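Local coordinates for beta sliding clamp (Bartonella birtlesii LL-WM9, PDB 6PTR), which probably encircles DNA as a ring-shaped head-to-tail homodimer and tethers DNA polymerases and other proteins to it, giving them processivity, at residues L145-D150 with A370-V375; T152-S157 with L340-Q345; S279-R284 with L305-N310. All blocks are in the same frame, centred on the assembly; numbering follows the deposited sequence.

Contact 1: residues L145-D150 with A370-V375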
loop_
_atom_site.group_PDB
_atom_site.type_symbol
_atom_site.label_atom_id
_atom_site.label_comp_id
_atom_site.label_asym_id
_atom_site.label_seq_id
_atom_site.Cartn_x
_atom_site.Cartn_y
_atom_site.Cartn_z
ATOM N N LEU C 145 5.396 15.305 -25.485
ATOM C CA LEU C 145 5.770 15.834 -24.170
ATOM C C LEU C 145 5.880 14.718 -23.143
ATOM O O LEU C 145 6.799 14.707 -22.311
ATOM C CB LEU C 145 4.752 16.879 -23.703
ATOM C CG LEU C 145 5.074 17.416 -22.296
ATOM C CD1 LEU C 145 6.417 18.144 -22.277
ATOM C CD2 LEU C 145 3.947 18.352 -21.850
ATOM N N LYS C 146 4.965 13.753 -23.196
ATOM C CA LYS C 146 5.068 12.632 -22.273
ATOM C C LYS C 146 6.377 11.875 -22.472
ATOM O O LYS C 146 7.007 11.449 -21.498
ATOM C CB LYS C 146 3.892 11.688 -22.466
ATOM C CG LYS C 146 3.905 10.522 -21.497
ATOM C CD LYS C 146 2.717 9.611 -21.749
ATOM C CE LYS C 146 2.606 8.501 -20.702
ATOM N NZ LYS C 146 3.755 7.570 -20.716
ATOM N N HIS C 147 6.769 11.670 -23.731
ATOM C CA HIS C 147 8.025 10.987 -24.018
ATOM C C HIS C 147 9.199 11.740 -23.407
ATOM O O HIS C 147 10.069 11.138 -22.772
ATOM C CB HIS C 147 8.196 10.840 -25.525
ATOM C CG HIS C 147 9.543 10.330 -25.935
ATOM N ND1 HIS C 147 9.959 9.041 -25.681
ATOM C CD2 HIS C 147 10.569 10.940 -26.578
ATOM C CE1 HIS C 147 11.182 8.877 -26.152
ATOM N NE2 HIS C 147 11.575 10.014 -26.704
ATOM N N LEU C 148 9.242 13.064 -23.591
ATOM C CA LEU C 148 10.352 13.844 -23.039
ATOM C C LEU C 148 10.412 13.717 -21.525
ATOM O O LEU C 148 11.492 13.539 -20.947
ATOM C CB LEU C 148 10.219 15.309 -23.446
ATOM C CG LEU C 148 10.139 15.582 -24.946
ATOM C CD1 LEU C 148 9.709 17.012 -25.196
ATOM C CD2 LEU C 148 11.488 15.300 -25.592
ATOM N N LEU C 149 9.254 13.821 -20.860
ATOM C CA LEU C 149 9.230 13.731 -19.407
ATOM C C LEU C 149 9.515 12.308 -18.933
ATOM O O LEU C 149 10.176 12.112 -17.904
ATOM C CB LEU C 149 7.876 14.207 -18.873
ATOM C CG LEU C 149 7.605 15.683 -19.153
ATOM C CD1 LEU C 149 6.185 16.077 -18.781
ATOM C CD2 LEU C 149 8.603 16.585 -18.433
ATOM N N ASP C 150 9.018 11.307 -19.664
ATOM C CA ASP C 150 9.314 9.911 -19.324
ATOM C C ASP C 150 10.802 9.611 -19.384
ATOM O O ASP C 150 11.301 8.779 -18.613
ATOM C CB ASP C 150 8.592 8.951 -20.271
ATOM C CG ASP C 150 7.142 8.730 -19.901
ATOM O OD1 ASP C 150 6.761 8.982 -18.737
ATOM O OD2 ASP C 150 6.391 8.270 -20.789
ATOM N N ALA C 370 19.009 7.286 -30.827
ATOM C CA ALA C 370 19.930 8.395 -30.964
ATOM C C ALA C 370 19.491 9.663 -30.248
ATOM O O ALA C 370 20.255 10.633 -30.232
ATOM C CB ALA C 370 20.140 8.718 -32.452
ATOM N N GLU C 371 18.295 9.702 -29.665
ATOM C CA GLU C 371 17.778 10.942 -29.103
ATOM C C GLU C 371 17.876 11.010 -27.579
ATOM O O GLU C 371 17.802 12.113 -27.023
ATOM C CB GLU C 371 16.319 11.153 -29.533
ATOM C CG GLU C 371 15.295 10.320 -28.762
ATOM C CD GLU C 371 14.993 8.970 -29.391
ATOM O OE1 GLU C 371 14.890 8.911 -30.634
ATOM O OE2 GLU C 371 14.847 7.975 -28.642
ATOM N N VAL C 372 18.066 9.879 -26.905
ATOM C CA VAL C 372 18.072 9.786 -25.444
ATOM C C VAL C 372 19.390 9.175 -24.992
ATOM O O VAL C 372 19.815 8.151 -25.534
ATOM C CB VAL C 372 16.899 8.911 -24.946
ATOM C CG1 VAL C 372 16.854 8.865 -23.428
ATOM C CG2 VAL C 372 15.574 9.404 -25.511
ATOM N N LEU C 373 20.007 9.744 -23.957
ATOM C CA LEU C 373 21.156 9.077 -23.363
ATOM C C LEU C 373 21.085 9.223 -21.855
ATOM O O LEU C 373 20.467 10.152 -21.325
ATOM C CB LEU C 373 22.487 9.627 -23.887
ATOM C CG LEU C 373 22.825 11.110 -23.704
ATOM C CD1 LEU C 373 23.491 11.375 -22.340
ATOM C CD2 LEU C 373 23.706 11.618 -24.859
ATOM N N TYR C 374 21.751 8.307 -21.170
ATOM C CA TYR C 374 21.850 8.366 -19.730
ATOM C C TYR C 374 23.318 8.330 -19.337
ATOM O O TYR C 374 24.155 7.735 -20.027
ATOM C CB TYR C 374 21.091 7.209 -19.077
ATOM C CG TYR C 374 19.670 7.198 -19.528
ATOM C CD1 TYR C 374 18.756 8.092 -18.971
ATOM C CD2 TYR C 374 19.246 6.355 -20.553
ATOM C CE1 TYR C 374 17.453 8.128 -19.392
ATOM C CE2 TYR C 374 17.918 6.381 -20.991
ATOM C CZ TYR C 374 17.036 7.279 -20.405
ATOM O OH TYR C 374 15.738 7.317 -20.828
ATOM N N VAL C 375 23.629 8.988 -18.233
ATOM C CA VAL C 375 24.967 8.947 -17.663
ATOM C C VAL C 375 24.859 8.464 -16.221
ATOM O O VAL C 375 23.957 8.871 -15.479
ATOM C CB VAL C 375 25.646 10.328 -17.740
ATOM C CG1 VAL C 375 27.087 10.244 -17.227
ATOM C CG2 VAL C 375 25.618 10.870 -19.145
#
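H147 reaches out from helix 142-152 and sets the NE2 end of its imidazole against the side chains of E371 and V372, where the chain enters strand 372-376. NE2 lies 4.3 Å from E371 CG, which comes up at the ring edge close to its plane, and 4.2 Å from V372 CG2, a methyl that approaches obliquely. No hydrogen bond crosses between the two segments. The ring gets there because its CG is anti to the backbone N (chi1 172°), which swings the imidazole off the helix toward the strand. E371 OE2 stands 4.3 Å from H147 NE2, a distance too long for a salt bridge, at which the carboxylate might still favour a protonated imidazole. Beside H147 on the helix, K146 NZ and D150 OD2, one turn apart, form a salt bridge of 2.7 Å that uses the syn lone pair of the carboxylate; the other oxygen, D150 OD1, takes a hydrogen bond from Q218 of helix 211-221. On the strand side, N369 OD1 accepts a hydrogen bond from the backbone N of V372, while V193 and C151 pack against the V372 side chain. This is a light join, burying 81 Å², between a central-domain helix and a C-terminal-domain strand, in which the histidine makes only loose van der Waals contact and the nearby carboxylate may add a modest electrostatic pull.

Contact 2: residues T152-S157 with L340-Q345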
loop_
_atom_site.group_PDB
_atom_site.type_symbol
_atom_site.label_atom_id
_atom_site.label_comp_id
_atom_site.label_asym_id
_atom_site.label_seq_id
_atom_site.Cartn_x
_atom_site.Cartn_y
_atom_site.Cartn_z
ATOM N N THR C 152 13.190 11.620 -18.512
ATOM C CA THR C 152 13.985 12.446 -17.611
ATOM C C THR C 152 13.479 12.514 -16.178
ATOM O O THR C 152 14.286 12.777 -15.280
ATOM C CB THR C 152 14.096 13.877 -18.159
ATOM O OG1 THR C 152 12.789 14.367 -18.487
ATOM C CG2 THR C 152 14.953 13.891 -19.429
ATOM N N GLN C 153 12.187 12.285 -15.927
ATOM C CA GLN C 153 11.648 12.499 -14.582
ATOM C C GLN C 153 12.377 11.676 -13.518
ATOM O O GLN C 153 12.630 12.165 -12.409
ATOM C CB GLN C 153 10.157 12.171 -14.565
ATOM C CG GLN C 153 9.534 12.371 -13.231
ATOM C CD GLN C 153 8.090 11.943 -13.257
ATOM O OE1 GLN C 153 7.691 11.148 -14.117
ATOM N NE2 GLN C 153 7.299 12.456 -12.323
ATOM N N PHE C 154 12.690 10.416 -13.814
ATOM C CA PHE C 154 13.259 9.553 -12.783
ATOM C C PHE C 154 14.586 10.075 -12.255
ATOM O O PHE C 154 14.965 9.730 -11.129
ATOM C CB PHE C 154 13.464 8.132 -13.321
ATOM C CG PHE C 154 14.696 7.992 -14.162
ATOM C CD1 PHE C 154 14.737 8.514 -15.456
ATOM C CD2 PHE C 154 15.836 7.380 -13.648
ATOM C CE1 PHE C 154 15.884 8.417 -16.235
ATOM C CE2 PHE C 154 16.968 7.270 -14.414
ATOM C CZ PHE C 154 17.013 7.788 -15.696
ATOM N N ALA C 155 15.318 10.876 -13.033
ATOM C CA ALA C 155 16.657 11.284 -12.599
ATOM C C ALA C 155 16.646 12.567 -11.776
ATOM O O ALA C 155 17.705 12.997 -11.305
ATOM C CB ALA C 155 17.589 11.457 -13.806
ATOM N N ILE C 156 15.483 13.184 -11.584
ATOM C CA ILE C 156 15.417 14.452 -10.862
ATOM C C ILE C 156 15.834 14.256 -9.417
ATOM O O ILE C 156 15.420 13.292 -8.747
ATOM C CB ILE C 156 14.001 15.043 -10.903
ATOM C CG1 ILE C 156 13.563 15.369 -12.318
ATOM C CG2 ILE C 156 13.912 16.278 -10.013
ATOM C CD1 ILE C 156 12.072 15.667 -12.355
ATOM N N SER C 157 16.622 15.207 -8.914
ATOM C CA SER C 157 16.998 15.215 -7.514
ATOM C C SER C 157 15.794 15.481 -6.626
ATOM O O SER C 157 14.923 16.293 -6.956
ATOM C CB SER C 157 18.051 16.291 -7.260
ATOM O OG SER C 157 18.488 16.275 -5.891
ATOM N N LEU C 340 19.222 -0.353 -12.102
ATOM C CA LEU C 340 17.881 -0.825 -12.440
ATOM C C LEU C 340 17.006 0.318 -12.946
ATOM O O LEU C 340 16.218 0.131 -13.879
ATOM C CB LEU C 340 17.250 -1.498 -11.227
ATOM C CG LEU C 340 17.981 -2.800 -10.864
ATOM C CD1 LEU C 340 17.423 -3.374 -9.583
ATOM C CD2 LEU C 340 17.841 -3.799 -12.003
ATOM N N ASP C 341 17.155 1.511 -12.362
ATOM C CA ASP C 341 16.408 2.665 -12.863
ATOM C C ASP C 341 16.681 2.885 -14.345
ATOM O O ASP C 341 15.747 3.043 -15.143
ATOM C CB ASP C 341 16.764 3.931 -12.071
ATOM C CG ASP C 341 16.263 3.906 -10.640
ATOM O OD1 ASP C 341 15.316 3.143 -10.322
ATOM O OD2 ASP C 341 16.810 4.688 -9.834
ATOM N N ILE C 342 17.957 2.883 -14.740
ATOM C CA ILE C 342 18.281 3.179 -16.129
ATOM C C ILE C 342 17.905 2.012 -17.034
ATOM O O ILE C 342 17.374 2.211 -18.135
ATOM C CB ILE C 342 19.764 3.560 -16.242
ATOM C CG1 ILE C 342 19.987 4.888 -15.522
ATOM C CG2 ILE C 342 20.177 3.654 -17.706
ATOM C CD1 ILE C 342 21.481 5.175 -15.242
ATOM N N ALA C 343 18.145 0.774 -16.584
ATOM C CA ALA C 343 17.686 -0.370 -17.372
ATOM C C ALA C 343 16.185 -0.287 -17.629
ATOM O O ALA C 343 15.712 -0.611 -18.730
ATOM C CB ALA C 343 18.044 -1.677 -16.661
ATOM N N GLY C 344 15.424 0.157 -16.626
ATOM C CA GLY C 344 13.989 0.354 -16.794
ATOM C C GLY C 344 13.604 1.418 -17.797
ATOM O O GLY C 344 12.472 1.405 -18.287
ATOM N N GLN C 345 14.509 2.350 -18.118
ATOM C CA GLN C 345 14.200 3.378 -19.112
ATOM C C GLN C 345 14.239 2.857 -20.537
ATOM O O GLN C 345 13.614 3.447 -21.424
ATOM C CB GLN C 345 15.187 4.541 -19.006
ATOM C CG GLN C 345 15.057 5.294 -17.715
ATOM C CD GLN C 345 13.781 6.071 -17.675
ATOM O OE1 GLN C 345 12.856 5.735 -16.945
ATOM N NE2 GLN C 345 13.712 7.127 -18.485
#
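The F154 ring is sandwiched: Q345 lies over one face and A155 CB over the centre of the other, 4.1 Å above the plane. On the glutamine face, Q345 CG makes a CH-pi contact 3.9 Å from the ring centroid, and the amide stacks on the ring side carrying CD1 and CE1, with its plane 28° from that of the ring. Q345 NE2 comes within 3.4 Å of F154 CE1. D341 CB, 3.9 Å from F154 CD2, and I342 CG1, 4.0 Å from F154 CE2, approach obliquely and meet the CD2-CE2 side of the ring. With chi1 at 79° the F154 ring leans over its own main chain and is turned toward helix 336-345, and a bend at chi2 of Q345 (-70°) lays the amide back over it. The amide orientation is set from outside, since Q345 NE2 hydrogen-bonds to both D150 O and Y374 OH; D341 directs its carboxylate to R189 and R337. The central-domain ring thus rests on aliphatic carbons and an amide face of the C-terminal domain, while Q345 NE2 and the D341 carboxylate find their polar partners outside the two segments.

Contact 3: residues S279-R284 with L305-N310; sequences SSAVDR and LKLVVN
L307 meets helix 275-285 through a single methyl: CD1 lies 3.6 Å from A281 CB and 3.9 Å from V282 CG2. The leucine turns CG away from its carbonyl carbon (chi1 -56°), and its second torsion is extended (176°), which carries CD1 straight out from the strand to the helix surface. A281 offers its only side-chain carbon, pointing at the strand. V282, the next residue round the helix, instead presents one branch: CG2 is anti to the carbonyl carbon and takes the leucine methyl, whereas CG1, anti to the backbone N (chi1 170°), packs on L340 of helix 336-345. The V282 and L307 side chains cross at about a right angle, and no polar group takes part. R284 folds back along its own helix, its guanidinium having S280 O and A281 CA above one face; NH2 forms a salt bridge with D319, and D283 forms one with K88 of the second subunit, so this helix also borders the dimer interface. A helix packed on an antiparallel sheet is the repeated plan of the DNA clamp fold, whose helices line the inside of the ring and whose sheets form its outside. Here strand 304-311 runs between 295-301 and 315-322: L298 of the former touches L307, D319 and L321 of the latter touch A281, and helix 336-345 lies beside V282.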
loop_
_atom_site.group_PDB
_atom_site.type_symbol
_atom_site.label_atom_id
_atom_site.label_comp_id
_atom_site.label_asym_id
_atom_site.label_seq_id
_atom_site.Cartn_x
_atom_site.Cartn_y
_atom_site.Cartn_z
ATOM N N SER C 279 19.177 -6.927 -15.835
ATOM C CA SER C 279 18.292 -6.373 -14.815
ATOM C C SER C 279 17.930 -7.414 -13.761
ATOM O O SER C 279 17.949 -7.123 -12.561
ATOM C CB SER C 279 17.021 -5.823 -15.472
ATOM O OG SER C 279 17.353 -4.762 -16.347
ATOM N N SER C 280 17.560 -8.625 -14.187
ATOM C CA SER C 280 17.161 -9.647 -13.225
ATOM C C SER C 280 18.333 -10.057 -12.341
ATOM O O SER C 280 18.169 -10.279 -11.137
ATOM C CB SER C 280 16.588 -10.862 -13.951
ATOM O OG SER C 280 15.443 -10.518 -14.713
ATOM N N ALA C 281 19.530 -10.155 -12.921
ATOM C CA ALA C 281 20.708 -10.518 -12.126
ATOM C C ALA C 281 21.050 -9.445 -11.101
ATOM O O ALA C 281 21.360 -9.762 -9.946
ATOM C CB ALA C 281 21.900 -10.766 -13.044
ATOM N N VAL C 282 21.016 -8.172 -11.508
ATOM C CA VAL C 282 21.273 -7.082 -10.577
ATOM C C VAL C 282 20.220 -7.077 -9.486
ATOM O O VAL C 282 20.532 -6.895 -8.305
ATOM C CB VAL C 282 21.311 -5.727 -11.315
ATOM C CG1 VAL C 282 21.320 -4.559 -10.307
ATOM C CG2 VAL C 282 22.517 -5.663 -12.239
ATOM N N ASP C 283 18.953 -7.242 -9.873
ATOM C CA ASP C 283 17.875 -7.324 -8.896
ATOM C C ASP C 283 18.152 -8.433 -7.884
ATOM O O ASP C 283 18.041 -8.224 -6.669
ATOM C CB ASP C 283 16.538 -7.543 -9.627
ATOM C CG ASP C 283 15.337 -7.435 -8.704
ATOM O OD1 ASP C 283 15.451 -6.776 -7.645
ATOM O OD2 ASP C 283 14.271 -8.004 -9.042
ATOM N N ARG C 284 18.559 -9.612 -8.363
ATOM C CA ARG C 284 18.798 -10.723 -7.450
ATOM C C ARG C 284 19.924 -10.410 -6.467
ATOM O O ARG C 284 19.736 -10.530 -5.252
ATOM C CB ARG C 284 19.106 -11.999 -8.240
ATOM C CG ARG C 284 17.874 -12.557 -8.954
ATOM C CD ARG C 284 18.151 -13.925 -9.558
ATOM N NE ARG C 284 19.194 -13.925 -10.583
ATOM C CZ ARG C 284 18.977 -13.821 -11.890
ATOM N NH1 ARG C 284 17.740 -13.684 -12.357
ATOM N NH2 ARG C 284 20.000 -13.876 -12.741
ATOM N N LEU C 305 30.283 -11.252 -17.911
ATOM C CA LEU C 305 30.112 -10.258 -16.865
ATOM C C LEU C 305 29.782 -10.962 -15.558
ATOM O O LEU C 305 28.816 -11.731 -15.492
ATOM C CB LEU C 305 28.997 -9.272 -17.225
ATOM C CG LEU C 305 28.532 -8.274 -16.173
ATOM C CD1 LEU C 305 29.635 -7.294 -15.894
ATOM C CD2 LEU C 305 27.301 -7.548 -16.650
ATOM N N LYS C 306 30.567 -10.691 -14.516
ATOM C CA LYS C 306 30.244 -11.162 -13.171
ATOM C C LYS C 306 29.800 -9.997 -12.310
ATOM O O LYS C 306 30.346 -8.894 -12.417
ATOM C CB LYS C 306 31.447 -11.852 -12.515
ATOM C CG LYS C 306 31.884 -13.120 -13.231
ATOM C CD LYS C 306 32.833 -13.945 -12.372
ATOM C CE LYS C 306 34.238 -13.959 -12.938
ATOM N NZ LYS C 306 35.077 -14.967 -12.232
ATOM N N LEU C 307 28.825 -10.255 -11.439
ATOM C CA LEU C 307 28.277 -9.256 -10.538
ATOM C C LEU C 307 28.544 -9.728 -9.122
ATOM O O LEU C 307 28.389 -10.911 -8.836
ATOM C CB LEU C 307 26.763 -9.109 -10.733
ATOM C CG LEU C 307 26.308 -8.780 -12.137
ATOM C CD1 LEU C 307 24.793 -8.770 -12.193
ATOM C CD2 LEU C 307 26.863 -7.425 -12.517
ATOM N N VAL C 308 28.944 -8.816 -8.234
ATOM C CA VAL C 308 29.159 -9.174 -6.833
ATOM C C VAL C 308 28.637 -8.060 -5.942
ATOM O O VAL C 308 28.956 -6.882 -6.157
ATOM C CB VAL C 308 30.639 -9.436 -6.499
ATOM C CG1 VAL C 308 30.728 -9.852 -5.028
ATOM C CG2 VAL C 308 31.209 -10.518 -7.376
ATOM N N VAL C 309 27.885 -8.438 -4.904
ATOM C CA VAL C 309 27.413 -7.512 -3.871
ATOM C C VAL C 309 27.887 -8.032 -2.523
ATOM O O VAL C 309 27.827 -9.237 -2.265
ATOM C CB VAL C 309 25.880 -7.361 -3.868
ATOM C CG1 VAL C 309 25.400 -6.418 -2.746
ATOM C CG2 VAL C 309 25.385 -6.873 -5.233
ATOM N N ASN C 310 28.393 -7.127 -1.675
ATOM C CA ASN C 310 28.842 -7.482 -0.331
ATOM C C ASN C 310 28.154 -6.538 0.637
ATOM O O ASN C 310 28.120 -5.327 0.395
ATOM C CB ASN C 310 30.369 -7.368 -0.149
ATOM C CG ASN C 310 31.152 -8.411 -0.952
ATOM O OD1 ASN C 310 31.121 -9.604 -0.642
ATOM N ND2 ASN C 310 31.868 -7.957 -1.978
#

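Overall arrangement
Contacts 1 and 2 both join the central to the C-terminal domain and touch each other, Y374 of contact 1 packing on F154 and I342 of contact 2; each is partly buried and sets a histidine or phenylalanine ring against aliphatic carbons with charges nearby. Contact 3, wholly within the C-terminal domain, is buried and purely apolar where its segments meet, yet its centre is the most peripheral, about 29 Å from the chain centre against about 13 and 11 Å for contacts 1 and 2. It adjoins contact 2 because L340 and A343 pack on helix 275-285, whereas contacts 1 and 3 do not touch. Along the chain contact 3 is nested within contact 2, and that within contact 1.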